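Local coordinates for protein probable ferredoxin-dependent nitrite reductase NirA (Mycobacterium tuberculosis, PDB 1ZJ8) that probably reduces sulfite to sulfide with electrons from ferredoxin, using a siroheme and a [4Fe-4S] cluster, for the biosynthesis of sulfur-containing amino acids and cofactors, at residues R347-A361 with Q390-L402. Numbering follows the deposited sequence.
Sequences RLKNGLNAVGVAPIA and QKLVILDIPDALL. With SRM (siroheme), chain E.
Asn353 ND2 bonds to Asp399 OD1 at 2.7 Å and to Ile397 O at 3.0 Å, both acceptors lying near its amide plane. The amide NH2 of asparagine has two hydrogens in one plane, one for each acceptor, and with CG anti to the carbonyl carbon (chi1 -63°) the amide swings toward the end of the partner strand, where both lie. The same carboxylate is gripped end-on by Arg347, NH1 meeting OD1 at 3.3 Å and NH2 meeting OD2, with guanidinium and carboxylate planes 79° apart. The guanidinium is steadied by a bond from NH1 to Gly351 O and has Asn353 OD1 over one face.

Asp396 and Ile397 together face Asn353 in a G1 beta bulge, which shifts the antiparallel register by one; Asp396 also pairs with Arg383. Beyond it, paired backbone bonds join Val355 to Ile394. Gly356, with no side chain, lies against Val393, CA to CB 3.8 Å, in a non-hydrogen-bonded pair. Branched Val355 offers CG2 to Leu402 CD1, while Gln390, in the siroheme pocket, donates from NE2 to Ala427 O.

Strands 353-357 and 392-397 are flanked by 344-347 and 384-386 in the sheet of this ferredoxin-like half domain; helix 399-411 packs on Val355, Val357 and Ile397.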
ATOM      1  N   ARG A 347     -16.187 -13.541  14.133  1.00 30.86           N
ATOM      2  CA  ARG A 347     -16.730 -14.842  13.809  1.00 30.96           C
ATOM      3  C   ARG A 347     -16.778 -15.021  12.286  1.00 31.11           C
ATOM      4  O   ARG A 347     -17.040 -14.076  11.525  1.00 30.82           O
ATOM      5  CB  ARG A 347     -18.130 -14.988  14.414  1.00 30.63           C
ATOM      6  CG  ARG A 347     -18.808 -16.343  14.202  1.00 30.65           C
ATOM      7  CD  ARG A 347     -18.126 -17.500  14.939  1.00 31.03           C
ATOM      8  NE  ARG A 347     -18.200 -17.321  16.389  1.00 32.16           N
ATOM      9  CZ  ARG A 347     -17.525 -18.032  17.298  1.00 32.79           C
ATOM     10  NH1 ARG A 347     -16.714 -19.022  16.945  1.00 32.51           N
ATOM     11  NH2 ARG A 347     -17.668 -17.752  18.585  1.00 33.06           N
ATOM     12  N   LEU A 348     -16.544 -16.264  11.864  1.00 31.35           N
ATOM     13  CA  LEU A 348     -16.391 -16.606  10.464  1.00 31.47           C
ATOM     14  C   LEU A 348     -17.461 -17.576   9.987  1.00 31.53           C
ATOM     15  O   LEU A 348     -18.033 -18.324  10.791  1.00 31.07           O
ATOM     16  CB  LEU A 348     -15.010 -17.211  10.281  1.00 31.49           C
ATOM     17  CG  LEU A 348     -13.909 -16.245  10.705  1.00 31.66           C
ATOM     18  CD1 LEU A 348     -12.552 -16.866  10.409  1.00 32.53           C
ATOM     19  CD2 LEU A 348     -14.056 -14.929   9.986  1.00 31.56           C
ATOM     20  N   LYS A 349     -17.721 -17.544   8.674  1.00 31.60           N
ATOM     21  CA  LYS A 349     -18.602 -18.510   8.032  1.00 31.92           C
ATOM     22  C   LYS A 349     -18.202 -19.947   8.379  1.00 31.57           C
ATOM     23  O   LYS A 349     -19.072 -20.787   8.452  1.00 31.54           O
ATOM     24  CB  LYS A 349     -18.609 -18.305   6.516  1.00 32.28           C
ATOM     25  CG  LYS A 349     -19.326 -17.041   6.020  1.00 33.35           C
ATOM     26  CD  LYS A 349     -18.884 -16.637   4.564  1.00 34.14           C
ATOM     27  CE  LYS A 349     -19.372 -17.635   3.458  1.00 36.45           C
ATOM     28  NZ  LYS A 349     -18.735 -18.997   3.512  1.00 37.03           N
ATOM     29  N   ASN A 350     -16.897 -20.222   8.548  1.00 31.47           N
ATOM     30  CA  ASN A 350     -16.378 -21.496   9.099  1.00 31.62           C
ATOM     31  C   ASN A 350     -17.100 -21.927  10.371  1.00 31.09           C
ATOM     32  O   ASN A 350     -17.202 -23.112  10.690  1.00 31.20           O
ATOM     33  CB  ASN A 350     -14.901 -21.345   9.531  1.00 31.94           C
ATOM     34  CG  ASN A 350     -13.932 -21.499   8.402  1.00 34.01           C
ATOM     35  OD1 ASN A 350     -14.228 -22.139   7.389  1.00 39.28           O
ATOM     36  ND2 ASN A 350     -12.746 -20.925   8.564  1.00 34.61           N
ATOM     37  N   GLY A 351     -17.519 -20.939  11.144  1.00 30.15           N
ATOM     38  CA  GLY A 351     -17.837 -21.155  12.541  1.00 29.63           C
ATOM     39  C   GLY A 351     -16.647 -20.939  13.455  1.00 29.11           C
ATOM     40  O   GLY A 351     -16.820 -20.892  14.666  1.00 28.81           O
ATOM     41  N   LEU A 352     -15.448 -20.817  12.886  1.00 28.66           N
ATOM     42  CA  LEU A 352     -14.256 -20.526  13.663  1.00 28.70           C
ATOM     43  C   LEU A 352     -14.071 -19.008  13.836  1.00 28.61           C
ATOM     44  O   LEU A 352     -15.009 -18.234  13.652  1.00 28.65           O
ATOM     45  CB  LEU A 352     -13.027 -21.163  12.999  1.00 29.06           C
ATOM     46  CG  LEU A 352     -13.150 -22.668  12.759  1.00 29.25           C
ATOM     47  CD1 LEU A 352     -11.883 -23.217  12.084  1.00 29.46           C
ATOM     48  CD2 LEU A 352     -13.480 -23.406  14.056  1.00 28.46           C
ATOM     49  N   ASN A 353     -12.871 -18.572  14.221  1.00 28.38           N
ATOM     50  CA  ASN A 353     -12.607 -17.160  14.419  1.00 28.14           C
ATOM     51  C   ASN A 353     -11.460 -16.639  13.609  1.00 28.02           C
ATOM     52  O   ASN A 353     -10.507 -17.349  13.331  1.00 28.23           O
ATOM     53  CB  ASN A 353     -12.264 -16.884  15.874  1.00 28.38           C
ATOM     54  CG  ASN A 353     -13.398 -17.190  16.802  1.00 28.11           C
ATOM     55  OD1 ASN A 353     -14.319 -16.377  16.991  1.00 25.62           O
ATOM     56  ND2 ASN A 353     -13.341 -18.380  17.402  1.00 28.95           N
ATOM     57  N   ALA A 354     -11.548 -15.366  13.260  1.00 28.21           N
ATOM     58  CA  ALA A 354     -10.404 -14.598  12.766  1.00 28.42           C
ATOM     59  C   ALA A 354      -9.926 -13.597  13.829  1.00 28.41           C
ATOM     60  O   ALA A 354     -10.729 -12.917  14.461  1.00 28.51           O
ATOM     61  CB  ALA A 354     -10.785 -13.833  11.490  1.00 28.71           C
ATOM     62  N   VAL A 355      -8.618 -13.466  13.967  1.00 28.33           N
ATOM     63  CA  VAL A 355      -8.006 -12.591  14.960  1.00 28.46           C
ATOM     64  C   VAL A 355      -7.063 -11.640  14.226  1.00 28.38           C
ATOM     65  O   VAL A 355      -6.121 -12.083  13.583  1.00 28.33           O
ATOM     66  CB  VAL A 355      -7.206 -13.448  15.981  1.00 28.67           C
ATOM     67  CG1 VAL A 355      -6.415 -12.595  16.958  1.00 28.16           C
ATOM     68  CG2 VAL A 355      -8.150 -14.376  16.710  1.00 28.89           C
ATOM     69  N   GLY A 356      -7.323 -10.339  14.294  1.00 28.56           N
ATOM     70  CA  GLY A 356      -6.425  -9.347  13.671  1.00 28.55           C
ATOM     71  C   GLY A 356      -5.523  -8.683  14.704  1.00 28.59           C
ATOM     72  O   GLY A 356      -5.976  -8.317  15.795  1.00 28.82           O
ATOM     73  N   VAL A 357      -4.253  -8.518  14.368  1.00 28.10           N
ATOM     74  CA  VAL A 357      -3.305  -7.925  15.298  1.00 27.98           C
ATOM     75  C   VAL A 357      -2.650  -6.715  14.691  1.00 27.75           C
ATOM     76  O   VAL A 357      -2.510  -6.605  13.475  1.00 27.63           O
ATOM     77  CB  VAL A 357      -2.179  -8.880  15.725  1.00 27.98           C
ATOM     78  CG1 VAL A 357      -2.700  -9.897  16.697  1.00 28.74           C
ATOM     79  CG2 VAL A 357      -1.524  -9.557  14.528  1.00 27.24           C
ATOM     80  N   ALA A 358      -2.222  -5.817  15.564  1.00 27.92           N
ATOM     81  CA  ALA A 358      -1.728  -4.512  15.150  1.00 27.99           C
ATOM     82  C   ALA A 358      -0.313  -4.332  15.632  1.00 27.77           C
ATOM     83  O   ALA A 358      -0.091  -4.061  16.804  1.00 27.95           O
ATOM     84  CB  ALA A 358      -2.605  -3.373  15.717  1.00 28.23           C
ATOM     85  N   PRO A 359       0.649  -4.455  14.717  1.00 27.50           N
ATOM     86  CA  PRO A 359       1.982  -4.032  15.061  1.00 27.39           C
ATOM     87  C   PRO A 359       2.004  -2.503  15.040  1.00 27.67           C
ATOM     88  O   PRO A 359       0.938  -1.873  15.026  1.00 28.04           O
ATOM     89  CB  PRO A 359       2.845  -4.654  13.963  1.00 27.58           C
ATOM     90  CG  PRO A 359       1.896  -5.073  12.857  1.00 27.30           C
ATOM     91  CD  PRO A 359       0.519  -4.938  13.329  1.00 27.15           C
ATOM     92  N   ILE A 360       3.193  -1.909  15.062  1.00 27.65           N
ATOM     93  CA  ILE A 360       3.338  -0.476  14.961  1.00 27.35           C
ATOM     94  C   ILE A 360       3.825  -0.156  13.548  1.00 27.59           C
ATOM     95  O   ILE A 360       4.996  -0.362  13.217  1.00 28.18           O
ATOM     96  CB  ILE A 360       4.343   0.041  16.012  1.00 27.40           C
ATOM     97  CG1 ILE A 360       3.768  -0.095  17.427  1.00 26.86           C
ATOM     98  CG2 ILE A 360       4.718   1.494  15.716  1.00 28.32           C
ATOM     99  CD1 ILE A 360       4.677   0.417  18.533  1.00 26.47           C
ATOM    100  N   ALA A 361       2.916   0.342  12.718  1.00 27.63           N
ATOM    101  CA  ALA A 361       3.227   0.757  11.364  1.00 27.35           C
ATOM    102  C   ALA A 361       3.921  -0.335  10.603  1.00 27.40           C
ATOM    103  O   ALA A 361       4.937  -0.083  10.015  1.00 27.28           O
ATOM    104  CB  ALA A 361       4.104   1.979  11.391  1.00 27.42           C
ATOM    105  N   GLN A 390      -1.375  -2.321   7.026  1.00 28.32           N
ATOM    106  CA  GLN A 390      -0.106  -2.779   7.593  1.00 28.55           C
ATOM    107  C   GLN A 390      -0.300  -3.647   8.840  1.00 28.66           C
ATOM    108  O   GLN A 390       0.450  -3.534   9.824  1.00 28.76           O
ATOM    109  CB  GLN A 390       0.819  -1.608   7.927  1.00 28.35           C
ATOM    110  CG  GLN A 390       0.963  -0.565   6.865  1.00 28.04           C
ATOM    111  CD  GLN A 390       1.656   0.669   7.402  1.00 29.11           C
ATOM    112  OE1 GLN A 390       1.353   1.129   8.512  1.00 30.23           O
ATOM    113  NE2 GLN A 390       2.599   1.208   6.633  1.00 29.42           N
ATOM    114  N   LYS A 391      -1.308  -4.510   8.783  1.00 28.69           N
ATOM    115  CA  LYS A 391      -1.680  -5.370   9.899  1.00 28.67           C
ATOM    116  C   LYS A 391      -1.694  -6.811   9.440  1.00 28.48           C
ATOM    117  O   LYS A 391      -1.494  -7.094   8.257  1.00 28.17           O
ATOM    118  CB  LYS A 391      -3.033  -4.929  10.462  1.00 28.68           C
ATOM    119  CG  LYS A 391      -2.925  -3.655  11.360  1.00 29.46           C
ATOM    120  CD  LYS A 391      -3.664  -2.439  10.826  1.00 29.77           C
ATOM    121  CE  LYS A 391      -3.404  -1.148  11.651  1.00 30.68           C
ATOM    122  NZ  LYS A 391      -2.247  -0.293  11.262  1.00 29.34           N
ATOM    123  N   LEU A 392      -1.883  -7.743  10.364  1.00 28.83           N
ATOM    124  CA  LEU A 392      -2.072  -9.137   9.949  1.00 29.17           C
ATOM    125  C   LEU A 392      -3.197  -9.832  10.681  1.00 28.61           C
ATOM    126  O   LEU A 392      -3.402  -9.609  11.869  1.00 27.72           O
ATOM    127  CB  LEU A 392      -0.778  -9.959  10.053  1.00 29.56           C
ATOM    128  CG  LEU A 392       0.376  -9.493  10.931  1.00 31.21           C
ATOM    129  CD1 LEU A 392       1.468 -10.585  10.995  1.00 32.81           C
ATOM    130  CD2 LEU A 392       0.984  -8.206  10.413  1.00 32.39           C
ATOM    131  N   VAL A 393      -3.905 -10.691   9.951  1.00 28.70           N
ATOM    132  CA  VAL A 393      -4.967 -11.484  10.547  1.00 29.21           C
ATOM    133  C   VAL A 393      -4.813 -12.974  10.255  1.00 29.21           C
ATOM    134  O   VAL A 393      -4.507 -13.366   9.133  1.00 29.29           O
ATOM    135  CB  VAL A 393      -6.381 -10.917  10.195  1.00 29.23           C
ATOM    136  CG1 VAL A 393      -6.296  -9.851   9.122  1.00 29.81           C
ATOM    137  CG2 VAL A 393      -7.368 -12.014   9.835  1.00 29.44           C
ATOM    138  N   ILE A 394      -5.026 -13.781  11.297  1.00 29.81           N
ATOM    139  CA  ILE A 394      -4.975 -15.250  11.247  1.00 30.06           C
ATOM    140  C   ILE A 394      -6.381 -15.836  11.212  1.00 30.04           C
ATOM    141  O   ILE A 394      -7.182 -15.507  12.070  1.00 30.15           O
ATOM    142  CB  ILE A 394      -4.350 -15.844  12.540  1.00 30.54           C
ATOM    143  CG1 ILE A 394      -3.152 -15.031  13.050  1.00 32.19           C
ATOM    144  CG2 ILE A 394      -3.932 -17.299  12.322  1.00 30.51           C
ATOM    145  CD1 ILE A 394      -1.937 -15.124  12.188  1.00 33.79           C
ATOM    146  N   LEU A 395      -6.670 -16.741  10.280  1.00 30.11           N
ATOM    147  CA  LEU A 395      -7.993 -17.369  10.214  1.00 30.14           C
ATOM    148  C   LEU A 395      -8.056 -18.755  10.885  1.00 30.28           C
ATOM    149  O   LEU A 395      -7.036 -19.327  11.264  1.00 30.24           O
ATOM    150  CB  LEU A 395      -8.420 -17.489   8.753  1.00 29.92           C
ATOM    151  CG  LEU A 395      -8.207 -16.281   7.861  1.00 28.83           C
ATOM    152  CD1 LEU A 395      -8.748 -16.593   6.499  1.00 28.69           C
ATOM    153  CD2 LEU A 395      -8.899 -15.084   8.434  1.00 29.02           C
ATOM    154  N   ASP A 396      -9.275 -19.285  11.004  1.00 30.64           N
ATOM    155  CA  ASP A 396      -9.521 -20.660  11.447  1.00 30.81           C
ATOM    156  C   ASP A 396      -9.000 -20.937  12.849  1.00 31.10           C
ATOM    157  O   ASP A 396      -8.410 -21.989  13.089  1.00 31.31           O
ATOM    158  CB  ASP A 396      -8.894 -21.651  10.477  1.00 31.05           C
ATOM    159  CG  ASP A 396      -9.062 -21.243   9.017  1.00 31.97           C
ATOM    160  OD1 ASP A 396      -9.859 -20.322   8.734  1.00 31.86           O
ATOM    161  OD2 ASP A 396      -8.373 -21.841   8.155  1.00 32.30           O
ATOM    162  N   ILE A 397      -9.200 -19.983  13.761  1.00 31.24           N
ATOM    163  CA  ILE A 397      -8.905 -20.172  15.180  1.00 31.48           C
ATOM    164  C   ILE A 397     -10.187 -20.685  15.863  1.00 31.77           C
ATOM    165  O   ILE A 397     -11.180 -19.941  15.965  1.00 31.79           O
ATOM    166  CB  ILE A 397      -8.432 -18.832  15.895  1.00 31.37           C
ATOM    167  CG1 ILE A 397      -7.300 -18.136  15.134  1.00 31.82           C
ATOM    168  CG2 ILE A 397      -7.972 -19.092  17.322  1.00 31.07           C
ATOM    169  CD1 ILE A 397      -6.145 -19.037  14.731  1.00 31.97           C
ATOM    170  N   PRO A 398     -10.181 -21.948  16.330  1.00 31.84           N
ATOM    171  CA  PRO A 398     -11.322 -22.417  17.115  1.00 32.16           C
ATOM    172  C   PRO A 398     -11.386 -21.791  18.516  1.00 32.44           C
ATOM    173  O   PRO A 398     -10.358 -21.394  19.070  1.00 32.57           O
ATOM    174  CB  PRO A 398     -11.111 -23.931  17.194  1.00 32.19           C
ATOM    175  CG  PRO A 398      -9.655 -24.122  17.039  1.00 32.52           C
ATOM    176  CD  PRO A 398      -9.161 -22.995  16.157  1.00 32.20           C
ATOM    177  N   ASP A 399     -12.600 -21.708  19.064  1.00 32.58           N
ATOM    178  CA  ASP A 399     -12.845 -21.076  20.358  1.00 32.64           C
ATOM    179  C   ASP A 399     -11.965 -21.601  21.489  1.00 32.66           C
ATOM    180  O   ASP A 399     -11.460 -20.823  22.297  1.00 33.04           O
ATOM    181  CB  ASP A 399     -14.318 -21.220  20.765  1.00 33.04           C
ATOM    182  CG  ASP A 399     -15.225 -20.256  20.033  1.00 33.58           C
ATOM    183  OD1 ASP A 399     -14.717 -19.266  19.504  1.00 33.97           O
ATOM    184  OD2 ASP A 399     -16.451 -20.478  19.990  1.00 35.77           O
ATOM    185  N   ALA A 400     -11.793 -22.913  21.563  1.00 32.56           N
ATOM    186  CA  ALA A 400     -10.975 -23.516  22.616  1.00 32.73           C
ATOM    187  C   ALA A 400      -9.543 -22.939  22.695  1.00 33.01           C
ATOM    188  O   ALA A 400      -8.970 -22.790  23.776  1.00 33.51           O
ATOM    189  CB  ALA A 400     -10.911 -25.020  22.402  1.00 32.68           C
ATOM    190  N   LEU A 401      -8.980 -22.620  21.538  1.00 32.79           N
ATOM    191  CA  LEU A 401      -7.578 -22.285  21.410  1.00 32.45           C
ATOM    192  C   LEU A 401      -7.362 -20.790  21.305  1.00 32.36           C
ATOM    193  O   LEU A 401      -6.218 -20.321  21.224  1.00 32.08           O
ATOM    194  CB  LEU A 401      -7.040 -22.983  20.151  1.00 32.34           C
ATOM    195  CG  LEU A 401      -7.178 -24.516  20.186  1.00 31.99           C
ATOM    196  CD1 LEU A 401      -6.886 -25.158  18.849  1.00 32.04           C
ATOM    197  CD2 LEU A 401      -6.273 -25.099  21.278  1.00 31.51           C
ATOM    198  N   LEU A 402      -8.457 -20.040  21.284  1.00 32.37           N
ATOM    199  CA  LEU A 402      -8.391 -18.606  21.010  1.00 32.75           C
ATOM    200  C   LEU A 402      -7.537 -17.888  22.023  1.00 32.74           C
ATOM    201  O   LEU A 402      -6.572 -17.242  21.667  1.00 32.71           O
ATOM    202  CB  LEU A 402      -9.789 -17.978  21.006  1.00 32.80           C
ATOM    203  CG  LEU A 402      -9.952 -16.520  20.551  1.00 32.52           C
ATOM    204  CD1 LEU A 402      -9.371 -16.323  19.170  1.00 32.50           C
ATOM    205  CD2 LEU A 402     -11.422 -16.133  20.527  1.00 32.92           C
TER
HETATM  206 FE   SRM E 557       5.295   3.493  -2.664  1.00 36.68          FE
HETATM  207  CHA SRM E 557       8.012   4.792  -4.277  1.00 39.33           C
HETATM  208  CHB SRM E 557       7.262   2.593  -0.107  1.00 37.03           C
HETATM  209  CHC SRM E 557       2.711   2.215  -1.153  1.00 31.66           C
HETATM  210  CHD SRM E 557       3.344   6.083  -3.855  1.00 36.19           C
HETATM  211  NA  SRM E 557       7.271   3.484  -2.359  1.00 38.55           N
HETATM  212  C1A SRM E 557       8.245   3.939  -3.178  1.00 39.78           C
HETATM  213  C2A SRM E 557       9.616   3.458  -2.813  1.00 40.69           C
HETATM  214  CMA SRM E 557       9.972   2.273  -3.658  1.00 40.05           C
HETATM  215  CDA SRM E 557      10.642   4.556  -2.833  1.00 42.56           C
HETATM  216  CEA SRM E 557      11.606   4.651  -3.973  1.00 44.84           C
HETATM  217  O3A SRM E 557      11.163   4.851  -5.108  1.00 47.29           O
HETATM  218  O4A SRM E 557      12.825   4.525  -3.790  1.00 46.66           O
HETATM  219  C3A SRM E 557       9.390   3.062  -1.394  1.00 40.44           C
HETATM  220  CAA SRM E 557      10.112   1.826  -0.973  1.00 40.25           C
HETATM  221  CBA SRM E 557      11.423   2.352  -0.449  1.00 41.43           C
HETATM  222  CCA SRM E 557      11.944   1.485   0.650  1.00 42.67           C
HETATM  223  O1A SRM E 557      11.141   1.031   1.494  1.00 41.33           O
HETATM  224  O2A SRM E 557      13.171   1.224   0.675  1.00 43.03           O
HETATM  225  C4A SRM E 557       7.905   3.022  -1.276  1.00 39.08           C
HETATM  226  NB  SRM E 557       5.082   2.446  -1.013  1.00 35.16           N
HETATM  227  C1B SRM E 557       5.960   2.101  -0.070  1.00 34.63           C
HETATM  228  C2B SRM E 557       5.437   1.157   0.975  1.00 33.18           C
HETATM  229  CMB SRM E 557       6.413   0.098   1.402  1.00 32.44           C
HETATM  230  CDB SRM E 557       5.081   1.974   2.172  1.00 33.03           C
HETATM  231  CEB SRM E 557       4.546   1.272   3.369  1.00 33.40           C
HETATM  232  O3B SRM E 557       5.180   1.198   4.444  1.00 33.18           O
HETATM  233  O4B SRM E 557       3.437   0.750   3.253  1.00 34.85           O
HETATM  234  C3B SRM E 557       4.200   0.661   0.258  1.00 32.49           C
HETATM  235  CAB SRM E 557       4.520  -0.525  -0.614  1.00 32.29           C
HETATM  236  CBB SRM E 557       3.317  -1.385  -0.855  1.00 31.87           C
HETATM  237  CCB SRM E 557       3.616  -2.415  -1.905  1.00 31.13           C
HETATM  238  O1B SRM E 557       3.842  -3.583  -1.596  1.00 31.81           O
HETATM  239  O2B SRM E 557       3.613  -2.127  -3.098  1.00 33.57           O
HETATM  240  C4B SRM E 557       3.962   1.808  -0.686  1.00 33.82           C
HETATM  241  NC  SRM E 557       3.473   4.094  -2.436  1.00 33.63           N
HETATM  242  C1C SRM E 557       2.476   3.342  -1.926  1.00 31.18           C
HETATM  243  C2C SRM E 557       1.246   3.986  -1.911  1.00 32.91           C
HETATM  244  CDC SRM E 557      -0.017   3.611  -1.209  1.00 33.13           C
HETATM  245  CEC SRM E 557      -1.000   2.697  -1.830  1.00 32.44           C
HETATM  246  O3C SRM E 557      -0.706   2.077  -2.877  1.00 31.81           O
HETATM  247  O4C SRM E 557      -2.095   2.616  -1.255  1.00 32.69           O
HETATM  248  C3C SRM E 557       1.480   5.109  -2.645  1.00 33.32           C
HETATM  249  CAC SRM E 557       0.360   6.071  -2.874  1.00 33.48           C
HETATM  250  CBC SRM E 557      -0.792   5.700  -3.783  1.00 32.83           C
HETATM  251  CCC SRM E 557      -0.361   5.900  -5.225  1.00 32.31           C
HETATM  252  O1C SRM E 557       0.479   5.124  -5.756  1.00 28.39           O
HETATM  253  O2C SRM E 557      -0.863   6.879  -5.836  1.00 31.62           O
HETATM  254  C4C SRM E 557       2.802   5.123  -3.008  1.00 34.77           C
HETATM  255  ND  SRM E 557       5.537   4.904  -4.094  1.00 37.36           N
HETATM  256  C1D SRM E 557       4.685   5.930  -4.250  1.00 37.00           C
HETATM  257  C2D SRM E 557       5.347   6.974  -4.922  1.00 38.32           C
HETATM  258  CAD SRM E 557       4.619   7.973  -5.805  1.00 37.48           C
HETATM  259  CBD SRM E 557       4.490   7.677  -7.266  1.00 39.18           C
HETATM  260  CCD SRM E 557       3.684   8.524  -8.208  1.00 40.36           C
HETATM  261  O1D SRM E 557       2.680   7.989  -8.730  1.00 41.96           O
HETATM  262  O2D SRM E 557       4.005   9.717  -8.456  1.00 37.19           O
HETATM  263  C3D SRM E 557       6.636   6.531  -5.163  1.00 37.58           C
HETATM  264  CDD SRM E 557       7.560   7.085  -6.214  1.00 38.97           C
HETATM  265  CED SRM E 557       7.422   6.763  -7.686  1.00 39.54           C
HETATM  266  O3D SRM E 557       6.696   5.848  -8.076  1.00 39.68           O
HETATM  267  O4D SRM E 557       8.035   7.413  -8.544  1.00 38.84           O
HETATM  268  C4D SRM E 557       6.739   5.249  -4.648  1.00 38.45           C